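Local coordinates for DNA repair protein RecN (PDB 4ABY) that binds and hydrolyses ATP through its SMC-like head domain, the part crystallised here, and may act in recombinational repair of damaged DNA, at residues I93-E97 and G375-S379; G81-G85 and L141-Q146; L56-G60 and H363-K367. The contacts are given in a common frame with arbitrary orientation. Residue numbers count along the deposited sequence, not the author numbering.

Contact 1 (I93-E97 and G375-S379); sequences IRSGE and GRTVS
The guanidinium of Arg94 lies over one face of the guanidinium of Arg376. Arg94 NE is 3.3 Å from Arg376 NH2, and Arg94 NH2 is 3.4 Å from Arg376 NE. The two backbones stay well apart: the CA atoms of Arg94 and Val378 are 10.3 Å from each other, those of Ser95 and Arg376 10.6 Å.

Residues 93-97 form a loop. A beta turn, roughly type I, is closed by Glu97 N to Arg94 O at 3.2 Å. Arg94 reaches out with chi1 to chi3 all t, then bends at chi4 (73°). Its NH2 ends 3.2 Å from Val378 CG1. Arg376 has an extended backbone (phi/psi -115/134) and chi1 m, and its chi2 and chi3 lie between wells. This curls its tip against the turn, with NH1 3.4 Å from Ser95 CB and NH2 3.4 Å from Gly96 N.

This like-charged arginine pair lies at the margin between the two sheets of the ATPase head, joining the loop before strand 99-105 to the edge strand 376-383 of the mixed sheet. Thr52 of strand 51-57 touches both Arg94 and Val378. Arg94 NH1 makes a weak hydrogen bond to Ala49 O.

The close nitrogens are all donors and both arginines carry positive charge. The segments thus meet by a tilted face-to-face overlap and by van der Waals contact, and charge attraction between them cannot account for the pairing.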
ATOM      1  N   ILE A  93     -19.912  11.265   3.734  1.00 23.26           N
ATOM      2  CA  ILE A  93     -21.101  11.649   2.976  1.00 27.25           C
ATOM      3  C   ILE A  93     -21.204  13.174   2.885  1.00 29.50           C
ATOM      4  O   ILE A  93     -21.083  13.869   3.893  1.00 29.76           O
ATOM      5  CB  ILE A  93     -22.397  11.081   3.593  1.00 28.02           C
ATOM      6  CG1 ILE A  93     -22.240   9.595   3.918  1.00 28.80           C
ATOM      7  CG2 ILE A  93     -23.572  11.294   2.655  1.00 26.83           C
ATOM      8  CD1 ILE A  93     -23.483   8.966   4.503  1.00 29.95           C
ATOM      9  N   ARG A  94     -21.422  13.683   1.676  1.00 25.44           N
ATOM     10  CA  ARG A  94     -21.489  15.121   1.445  1.00 26.45           C
ATOM     11  C   ARG A  94     -22.377  15.823   2.468  1.00 30.59           C
ATOM     12  O   ARG A  94     -23.338  15.244   2.966  1.00 33.06           O
ATOM     13  CB  ARG A  94     -21.977  15.415   0.025  1.00 27.71           C
ATOM     14  CG  ARG A  94     -21.884  16.876  -0.355  1.00 27.27           C
ATOM     15  CD  ARG A  94     -22.215  17.096  -1.811  1.00 30.27           C
ATOM     16  NE  ARG A  94     -22.297  18.515  -2.135  1.00 28.25           N
ATOM     17  CZ  ARG A  94     -21.244  19.317  -2.227  1.00 26.47           C
ATOM     18  NH1 ARG A  94     -20.028  18.840  -2.011  1.00 28.32           N
ATOM     19  NH2 ARG A  94     -21.406  20.595  -2.528  1.00 28.54           N
ATOM     20  N   SER A  95     -22.045  17.074   2.774  1.00 34.88           N
ATOM     21  CA  SER A  95     -22.692  17.825   3.847  1.00 27.72           C
ATOM     22  C   SER A  95     -24.216  17.733   3.857  1.00 36.32           C
ATOM     23  O   SER A  95     -24.806  17.269   4.836  1.00 47.97           O
ATOM     24  CB  SER A  95     -22.264  19.288   3.812  1.00 29.00           C
ATOM     25  OG  SER A  95     -22.937  20.027   4.816  1.00 33.72           O
ATOM     26  N   GLY A  96     -24.858  18.181   2.783  1.00 27.45           N
ATOM     27  CA  GLY A  96     -26.310  18.187   2.742  1.00 32.30           C
ATOM     28  C   GLY A  96     -26.922  17.082   1.901  1.00 35.26           C
ATOM     29  O   GLY A  96     -27.937  17.291   1.237  1.00 34.57           O
ATOM     30  N   GLU A  97     -26.312  15.902   1.923  1.00 32.59           N
ATOM     31  CA  GLU A  97     -26.797  14.798   1.102  1.00 37.18           C
ATOM     32  C   GLU A  97     -27.188  13.584   1.938  1.00 40.52           C
ATOM     33  O   GLU A  97     -26.771  13.446   3.088  1.00 36.68           O
ATOM     34  CB  GLU A  97     -25.768  14.411   0.036  1.00 36.64           C
ATOM     35  CG  GLU A  97     -25.442  15.525  -0.957  1.00 36.63           C
ATOM     36  CD  GLU A  97     -26.600  15.862  -1.884  1.00 42.33           C
ATOM     37  OE1 GLU A  97     -27.390  14.950  -2.217  1.00 45.30           O
ATOM     38  OE2 GLU A  97     -26.710  17.041  -2.288  1.00 41.00           O
ATOM     39  N   GLY A 375     -24.254  27.341  -5.736  1.00 27.11           N
ATOM     40  CA  GLY A 375     -23.805  28.226  -4.678  1.00 22.92           C
ATOM     41  C   GLY A 375     -22.800  27.593  -3.743  1.00 23.61           C
ATOM     42  O   GLY A 375     -22.373  28.218  -2.774  1.00 24.11           O
ATOM     43  N   ARG A 376     -22.423  26.353  -4.038  1.00 23.91           N
ATOM     44  CA  ARG A 376     -21.429  25.639  -3.246  1.00 22.99           C
ATOM     45  C   ARG A 376     -20.172  25.357  -4.059  1.00 26.58           C
ATOM     46  O   ARG A 376     -20.255  24.920  -5.205  1.00 26.47           O
ATOM     47  CB  ARG A 376     -22.010  24.331  -2.726  1.00 23.65           C
ATOM     48  CG  ARG A 376     -22.997  24.511  -1.595  1.00 24.99           C
ATOM     49  CD  ARG A 376     -22.597  23.662  -0.414  1.00 24.96           C
ATOM     50  NE  ARG A 376     -23.298  22.386  -0.389  1.00 20.73           N
ATOM     51  CZ  ARG A 376     -22.956  21.372   0.395  1.00 28.75           C
ATOM     52  NH1 ARG A 376     -21.907  21.482   1.206  1.00 26.77           N
ATOM     53  NH2 ARG A 376     -23.655  20.247   0.364  1.00 30.06           N
ATOM     54  N   THR A 377     -19.007  25.607  -3.472  1.00 25.41           N
ATOM     55  CA  THR A 377     -17.758  25.341  -4.174  1.00 25.05           C
ATOM     56  C   THR A 377     -17.398  23.859  -4.088  1.00 29.38           C
ATOM     57  O   THR A 377     -17.037  23.351  -3.020  1.00 30.08           O
ATOM     58  CB  THR A 377     -16.604  26.190  -3.632  1.00 23.59           C
ATOM     59  OG1 THR A 377     -16.346  25.825  -2.274  1.00 48.93           O
ATOM     60  CG2 THR A 377     -16.958  27.670  -3.690  1.00 23.68           C
ATOM     61  N   VAL A 378     -17.505  23.173  -5.221  1.00 28.31           N
ATOM     62  CA  VAL A 378     -17.258  21.737  -5.285  1.00 26.56           C
ATOM     63  C   VAL A 378     -15.950  21.416  -6.004  1.00 24.15           C
ATOM     64  O   VAL A 378     -15.304  22.307  -6.554  1.00 26.94           O
ATOM     65  CB  VAL A 378     -18.422  21.009  -5.971  1.00 27.48           C
ATOM     66  CG1 VAL A 378     -19.703  21.230  -5.187  1.00 25.61           C
ATOM     67  CG2 VAL A 378     -18.585  21.497  -7.399  1.00 26.82           C
ATOM     68  N   SER A 379     -15.569  20.142  -5.989  1.00 20.67           N
ATOM     69  CA  SER A 379     -14.304  19.710  -6.574  1.00 22.34           C
ATOM     70  C   SER A 379     -14.463  19.188  -7.992  1.00 25.67           C
ATOM     71  O   SER A 379     -15.465  18.561  -8.337  1.00 24.83           O
ATOM     72  CB  SER A 379     -13.622  18.653  -5.700  1.00 23.32           C
ATOM     73  OG  SER A 379     -13.013  19.245  -4.563  1.00 24.06           O
TER

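Contact 2 (G81-G85 and L141-Q146)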
ATOM      1  N   GLY A  81     -10.645   3.914  -0.431  1.00 19.58           N
ATOM      2  CA  GLY A  81     -10.639   3.196   0.827  1.00 22.74           C
ATOM      3  C   GLY A  81     -11.931   2.433   1.032  1.00 21.55           C
ATOM      4  O   GLY A  81     -11.935   1.315   1.549  1.00 24.85           O
ATOM      5  N   LEU A  82     -13.036   3.046   0.621  1.00 19.65           N
ATOM      6  CA  LEU A  82     -14.345   2.419   0.718  1.00 18.43           C
ATOM      7  C   LEU A  82     -14.426   1.173  -0.155  1.00 20.74           C
ATOM      8  O   LEU A  82     -15.023   0.176   0.238  1.00 23.82           O
ATOM      9  CB  LEU A  82     -15.434   3.407   0.319  1.00 17.74           C
ATOM     10  CG  LEU A  82     -15.578   4.654   1.186  1.00 16.71           C
ATOM     11  CD1 LEU A  82     -16.570   5.604   0.546  1.00 20.19           C
ATOM     12  CD2 LEU A  82     -16.017   4.289   2.590  1.00 18.97           C
ATOM     13  N   LEU A  83     -13.828   1.231  -1.341  1.00 19.92           N
ATOM     14  CA  LEU A  83     -13.807   0.081  -2.235  1.00 17.15           C
ATOM     15  C   LEU A  83     -12.992  -1.057  -1.639  1.00 20.32           C
ATOM     16  O   LEU A  83     -13.241  -2.221  -1.932  1.00 24.75           O
ATOM     17  CB  LEU A  83     -13.235   0.463  -3.596  1.00 17.10           C
ATOM     18  CG  LEU A  83     -14.033   1.475  -4.407  1.00 20.96           C
ATOM     19  CD1 LEU A  83     -13.434   1.611  -5.789  1.00 21.85           C
ATOM     20  CD2 LEU A  83     -15.482   1.047  -4.499  1.00 20.68           C
ATOM     21  N   LEU A  84     -12.013  -0.716  -0.808  1.00 20.61           N
ATOM     22  CA  LEU A  84     -11.168  -1.720  -0.177  1.00 21.82           C
ATOM     23  C   LEU A  84     -11.919  -2.474   0.912  1.00 25.52           C
ATOM     24  O   LEU A  84     -11.437  -3.480   1.436  1.00 29.00           O
ATOM     25  CB  LEU A  84      -9.919  -1.076   0.417  1.00 22.19           C
ATOM     26  CG  LEU A  84      -8.602  -1.297  -0.323  1.00 24.59           C
ATOM     27  CD1 LEU A  84      -7.446  -0.972   0.601  1.00 25.10           C
ATOM     28  CD2 LEU A  84      -8.500  -2.728  -0.796  1.00 29.40           C
ATOM     29  N   GLY A  85     -13.105  -1.985   1.252  1.00 24.01           N
ATOM     30  CA  GLY A  85     -13.893  -2.599   2.299  1.00 24.28           C
ATOM     31  C   GLY A  85     -13.546  -1.969   3.624  1.00 24.12           C
ATOM     32  O   GLY A  85     -13.671  -2.596   4.678  1.00 26.95           O
ATOM     33  N   LEU A 141     -16.145  -7.889  -0.469  1.00 25.20           N
ATOM     34  CA  LEU A 141     -15.610  -6.719  -1.147  1.00 24.94           C
ATOM     35  C   LEU A 141     -14.140  -6.577  -0.791  1.00 26.04           C
ATOM     36  O   LEU A 141     -13.308  -6.295  -1.649  1.00 27.69           O
ATOM     37  CB  LEU A 141     -16.374  -5.461  -0.727  1.00 27.22           C
ATOM     38  CG  LEU A 141     -15.968  -4.118  -1.340  1.00 19.06           C
ATOM     39  CD1 LEU A 141     -16.066  -4.163  -2.853  1.00 17.35           C
ATOM     40  CD2 LEU A 141     -16.832  -3.007  -0.785  1.00 16.88           C
ATOM     41  N   GLN A 142     -13.829  -6.787   0.483  1.00 26.29           N
ATOM     42  CA  GLN A 142     -12.458  -6.693   0.966  1.00 27.85           C
ATOM     43  C   GLN A 142     -11.557  -7.716   0.300  1.00 29.01           C
ATOM     44  O   GLN A 142     -10.482  -7.383  -0.190  1.00 27.07           O
ATOM     45  CB  GLN A 142     -12.417  -6.905   2.472  1.00 25.40           C
ATOM     46  CG  GLN A 142     -13.064  -5.807   3.259  1.00 25.45           C
ATOM     47  CD  GLN A 142     -13.138  -6.136   4.726  1.00 26.88           C
ATOM     48  OE1 GLN A 142     -13.622  -5.336   5.526  1.00 28.59           O
ATOM     49  NE2 GLN A 142     -12.656  -7.320   5.093  1.00 24.98           N
ATOM     50  N   GLU A 143     -11.998  -8.967   0.297  1.00 30.12           N
ATOM     51  CA  GLU A 143     -11.201 -10.048  -0.264  1.00 31.94           C
ATOM     52  C   GLU A 143     -10.963  -9.844  -1.751  1.00 31.36           C
ATOM     53  O   GLU A 143      -9.901 -10.191  -2.270  1.00 31.25           O
ATOM     54  CB  GLU A 143     -11.868 -11.400  -0.007  1.00 33.45           C
ATOM     55  CG  GLU A 143     -12.054 -11.707   1.474  1.00 41.96           C
ATOM     56  CD  GLU A 143     -12.751 -13.029   1.722  1.00 49.18           C
ATOM     57  OE1 GLU A 143     -13.433 -13.526   0.799  1.00 52.06           O
ATOM     58  OE2 GLU A 143     -12.619 -13.566   2.843  1.00 52.03           O
ATOM     59  N   TRP A 144     -11.951  -9.272  -2.434  1.00 29.93           N
ATOM     60  CA  TRP A 144     -11.844  -9.054  -3.869  1.00 29.73           C
ATOM     61  C   TRP A 144     -10.993  -7.835  -4.186  1.00 27.07           C
ATOM     62  O   TRP A 144     -10.094  -7.900  -5.020  1.00 30.32           O
ATOM     63  CB  TRP A 144     -13.225  -8.914  -4.511  1.00 34.00           C
ATOM     64  CG  TRP A 144     -13.152  -8.714  -5.996  1.00 35.49           C
ATOM     65  CD1 TRP A 144     -13.195  -9.682  -6.956  1.00 37.98           C
ATOM     66  CD2 TRP A 144     -13.001  -7.470  -6.687  1.00 36.53           C
ATOM     67  NE1 TRP A 144     -13.088  -9.117  -8.202  1.00 39.50           N
ATOM     68  CE2 TRP A 144     -12.968  -7.760  -8.065  1.00 39.38           C
ATOM     69  CE3 TRP A 144     -12.897  -6.139  -6.273  1.00 36.37           C
ATOM     70  CZ2 TRP A 144     -12.835  -6.767  -9.033  1.00 42.42           C
ATOM     71  CZ3 TRP A 144     -12.763  -5.153  -7.236  1.00 37.82           C
ATOM     72  CH2 TRP A 144     -12.733  -5.472  -8.599  1.00 40.72           C
ATOM     73  N   ALA A 145     -11.279  -6.729  -3.511  1.00 27.44           N
ATOM     74  CA  ALA A 145     -10.575  -5.474  -3.757  1.00 30.98           C
ATOM     75  C   ALA A 145      -9.119  -5.494  -3.281  1.00 28.33           C
ATOM     76  O   ALA A 145      -8.283  -4.767  -3.807  1.00 24.01           O
ATOM     77  CB  ALA A 145     -11.328  -4.311  -3.125  1.00 26.01           C
ATOM     78  N   GLN A 146      -8.819  -6.323  -2.286  1.00 28.35           N
ATOM     79  CA  GLN A 146      -7.451  -6.443  -1.793  1.00 28.72           C
ATOM     80  C   GLN A 146      -6.549  -7.161  -2.788  1.00 29.29           C
ATOM     81  O   GLN A 146      -5.343  -7.290  -2.569  1.00 32.35           O
ATOM     82  CB  GLN A 146      -7.420  -7.167  -0.450  1.00 33.10           C
ATOM     83  CG  GLN A 146      -7.911  -6.330   0.710  1.00 34.07           C
ATOM     84  CD  GLN A 146      -8.024  -7.135   1.981  1.00 36.05           C
ATOM     85  OE1 GLN A 146      -7.913  -8.362   1.963  1.00 33.02           O
ATOM     86  NE2 GLN A 146      -8.249  -6.451   3.098  1.00 39.03           N
TER
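This is a buried contact between the C-terminal end of helix 69-83, whose N-terminal turns belong to the predicted ATP-binding P-loop, and helix 138-145. Backbone meets side chain here. Leu83 O lies 3.1 Å from Ala145 CB and 3.4 Å from Leu141 CG. Leu84 O receives a CA-H...O contact from Gln142 CA at 3.4 Å. Leu84 CD2 adds apolar contact with Ala145 CB at 4.0 Å.

The close approach depends on Gly85. It ends the first helix in a Schellman motif, with positive phi and Gly85 N bonded to Leu82 O at 3.1 Å. Its CA is 4.5 Å from Gln142 CA. A CB at this position would clash with Gln142 CG, so both the backbone angles and the packing favour glycine.

Strands of the antiparallel sheet flank the pair. Leu82 packs on Leu100, Val102 and Leu121, and Leu141 on Ala117, Ala129 and Leu131. The two helices thus meet beside strands 99-105, 116-122 and 127-131.

Contact 3 (L56-G60 and H363-K367)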
ATOM      1  N   LEU A  56     -14.107  10.081 -13.271  1.00 24.32           N
ATOM      2  CA  LEU A  56     -12.703  10.247 -13.598  1.00 25.17           C
ATOM      3  C   LEU A  56     -12.155   9.078 -14.390  1.00 27.80           C
ATOM      4  O   LEU A  56     -12.054   7.959 -13.889  1.00 27.91           O
ATOM      5  CB  LEU A  56     -11.871  10.454 -12.330  1.00 25.96           C
ATOM      6  CG  LEU A  56     -10.362  10.583 -12.544  1.00 27.49           C
ATOM      7  CD1 LEU A  56     -10.033  11.884 -13.258  1.00 27.46           C
ATOM      8  CD2 LEU A  56      -9.615  10.492 -11.223  1.00 25.24           C
ATOM      9  N   GLU A  57     -11.809   9.348 -15.640  1.00 31.83           N
ATOM     10  CA  GLU A  57     -11.094   8.381 -16.449  1.00 31.89           C
ATOM     11  C   GLU A  57      -9.619   8.534 -16.125  1.00 31.41           C
ATOM     12  O   GLU A  57      -8.933   9.390 -16.685  1.00 38.77           O
ATOM     13  CB  GLU A  57     -11.325   8.649 -17.936  1.00 35.44           C
ATOM     14  CG  GLU A  57     -11.189   7.426 -18.817  1.00 41.01           C
ATOM     15  CD  GLU A  57     -12.534   6.832 -19.178  1.00 55.53           C
ATOM     16  OE1 GLU A  57     -13.352   7.559 -19.782  1.00 56.90           O
ATOM     17  OE2 GLU A  57     -12.768   5.645 -18.859  1.00 56.31           O
ATOM     18  N   LEU A  58      -9.132   7.724 -15.198  1.00 28.79           N
ATOM     19  CA  LEU A  58      -7.715   7.753 -14.873  1.00 30.95           C
ATOM     20  C   LEU A  58      -7.103   6.408 -15.194  1.00 29.13           C
ATOM     21  O   LEU A  58      -7.674   5.369 -14.870  1.00 31.77           O
ATOM     22  CB  LEU A  58      -7.491   8.104 -13.399  1.00 31.81           C
ATOM     23  CG  LEU A  58      -7.424   6.983 -12.357  1.00 22.22           C
ATOM     24  CD1 LEU A  58      -6.926   7.550 -11.051  1.00 30.53           C
ATOM     25  CD2 LEU A  58      -8.764   6.310 -12.163  1.00 23.12           C
ATOM     26  N   GLY A  59      -5.945   6.421 -15.842  1.00 25.31           N
ATOM     27  CA  GLY A  59      -5.252   5.182 -16.130  1.00 29.49           C
ATOM     28  C   GLY A  59      -3.779   5.415 -16.348  1.00 29.75           C
ATOM     29  O   GLY A  59      -3.356   6.558 -16.489  1.00 35.00           O
ATOM     30  N   GLY A  60      -2.997   4.341 -16.365  1.00 22.56           N
ATOM     31  CA  GLY A  60      -1.607   4.446 -16.763  1.00 28.04           C
ATOM     32  C   GLY A  60      -0.611   3.884 -15.774  1.00 31.38           C
ATOM     33  O   GLY A  60      -0.754   2.759 -15.296  1.00 36.76           O
ATOM     34  N   HIS A 363       3.128   9.939 -15.157  1.00 23.26           N
ATOM     35  CA  HIS A 363       2.740   9.608 -16.522  1.00 22.95           C
ATOM     36  C   HIS A 363       1.484  10.382 -16.865  1.00 23.75           C
ATOM     37  O   HIS A 363       1.180  10.620 -18.034  1.00 26.72           O
ATOM     38  CB  HIS A 363       2.464   8.119 -16.668  1.00 25.39           C
ATOM     39  CG  HIS A 363       3.672   7.263 -16.468  1.00 25.45           C
ATOM     40  ND1 HIS A 363       4.138   6.920 -15.219  1.00 31.47           N
ATOM     41  CD2 HIS A 363       4.505   6.677 -17.358  1.00 26.64           C
ATOM     42  CE1 HIS A 363       5.212   6.161 -15.348  1.00 37.47           C
ATOM     43  NE2 HIS A 363       5.454   5.996 -16.635  1.00 40.62           N
ATOM     44  N   HIS A 364       0.753  10.768 -15.828  1.00 19.71           N
ATOM     45  CA  HIS A 364      -0.461  11.535 -15.997  1.00 19.50           C
ATOM     46  C   HIS A 364      -0.567  12.512 -14.848  1.00 22.06           C
ATOM     47  O   HIS A 364      -0.488  12.124 -13.686  1.00 25.11           O
ATOM     48  CB  HIS A 364      -1.670  10.606 -16.041  1.00 23.32           C
ATOM     49  CG  HIS A 364      -1.587   9.566 -17.115  1.00 27.15           C
ATOM     50  ND1 HIS A 364      -2.065   9.774 -18.391  1.00 23.97           N
ATOM     51  CD2 HIS A 364      -1.062   8.318 -17.108  1.00 24.13           C
ATOM     52  CE1 HIS A 364      -1.845   8.695 -19.121  1.00 24.04           C
ATOM     53  NE2 HIS A 364      -1.240   7.796 -18.366  1.00 24.07           N
ATOM     54  N   HIS A 365      -0.719  13.785 -15.179  1.00 22.98           N
ATOM     55  CA  HIS A 365      -0.801  14.824 -14.167  1.00 22.59           C
ATOM     56  C   HIS A 365      -2.234  15.333 -14.088  1.00 25.25           C
ATOM     57  O   HIS A 365      -2.729  15.988 -15.006  1.00 24.84           O
ATOM     58  CB  HIS A 365       0.164  15.962 -14.500  1.00 26.07           C
ATOM     59  CG  HIS A 365       0.286  16.994 -13.422  1.00 24.89           C
ATOM     60  ND1 HIS A 365       1.474  17.632 -13.135  1.00 21.13           N
ATOM     61  CD2 HIS A 365      -0.630  17.499 -12.563  1.00 22.96           C
ATOM     62  CE1 HIS A 365       1.282  18.487 -12.146  1.00 24.09           C
ATOM     63  NE2 HIS A 365       0.015  18.425 -11.781  1.00 22.82           N
ATOM     64  N   TYR A 366      -2.907  15.003 -12.993  1.00 21.49           N
ATOM     65  CA  TYR A 366      -4.277  15.434 -12.785  1.00 22.31           C
ATOM     66  C   TYR A 366      -4.288  16.659 -11.892  1.00 25.59           C
ATOM     67  O   TYR A 366      -3.512  16.743 -10.946  1.00 29.10           O
ATOM     68  CB  TYR A 366      -5.099  14.307 -12.156  1.00 21.33           C
ATOM     69  CG  TYR A 366      -5.255  13.109 -13.060  1.00 21.24           C
ATOM     70  CD1 TYR A 366      -6.296  13.036 -13.971  1.00 20.91           C
ATOM     71  CD2 TYR A 366      -4.353  12.060 -13.013  1.00 21.96           C
ATOM     72  CE1 TYR A 366      -6.437  11.948 -14.807  1.00 24.53           C
ATOM     73  CE2 TYR A 366      -4.486  10.966 -13.846  1.00 24.63           C
ATOM     74  CZ  TYR A 366      -5.528  10.917 -14.742  1.00 26.88           C
ATOM     75  OH  TYR A 366      -5.664   9.828 -15.574  1.00 32.03           O
ATOM     76  N   LYS A 367      -5.151  17.621 -12.196  1.00 25.20           N
ATOM     77  CA  LYS A 367      -5.299  18.776 -11.325  1.00 27.03           C
ATOM     78  C   LYS A 367      -6.677  18.778 -10.688  1.00 26.18           C
ATOM     79  O   LYS A 367      -7.693  18.686 -11.375  1.00 28.78           O
ATOM     80  CB  LYS A 367      -5.060  20.090 -12.073  1.00 27.93           C
ATOM     81  CG  LYS A 367      -4.966  21.287 -11.139  1.00 29.51           C
ATOM     82  CD  LYS A 367      -4.801  22.600 -11.883  1.00 32.27           C
ATOM     83  CE  LYS A 367      -4.621  23.757 -10.905  1.00 35.72           C
ATOM     84  NZ  LYS A 367      -4.501  25.071 -11.593  1.00 41.34           N
TER
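Tyr366 reaches from strand 364-373 to the end of strand 51-57, and its hydroxyl serves both as donor and as acceptor. Tyr366 OH donates to Glu57 O at 3.5 Å, and Gly59 N donates to Tyr366 OH at 3.4 Å. Both bonds are weak. Apolar contacts add to this: Leu56 CD1 is 3.9 Å from Tyr366 CE1, and Leu58 CB is 3.7 Å from Tyr366 CZ.

Gly59 O sits over one face of the His364 ring, 3.0 Å from His364 CD2. It is also 3.1 Å from His364 NE2, but the angle is too poor for a hydrogen bond. Gly60 has a positive phi, and a CB there would strike His364 NE2.

Other polar groups find partners in strand 62-67. His363 ND1 accepts from Phe62 N, and His365 NE2 is bonded to Thr66 OG1. The backbone of His364 is hydrogen-bonded to Phe62 and Ala64, and that of Leu56 to Leu43 within its own sheet. Tyr366 also stacks its ring on Phe65.

The Gly59-Gly60 link carries the chain from the antiparallel sheet into strand 62-67, which leads to the predicted ATP-binding P-loop. Two sheets meeting in this way are typical of the ABC-type ATPase head of SMC-like proteins.

Contact 2 is the most buried of the three and lies nearest the centre of the chain. Contacts 1 and 3 are partly buried and lie further out. These two reach neighbouring strands of the mixed sheet, 376-383 and 364-373, and side chains from both contacts touch strand 51-57 or belong to it. Contact 3 joins the end of strand 51-57 to the mixed sheet, and contact 1 joins the loop before strand 99-105 to it, with centres 23 Å apart. Contact 2 instead pairs two helices beside the antiparallel sheet. The chemistry follows location: like-charged arginines at the outer end, weak tyrosine hydrogen bonds with apolar support at the sheet junction, and close backbone-to-side-chain packing in the interior.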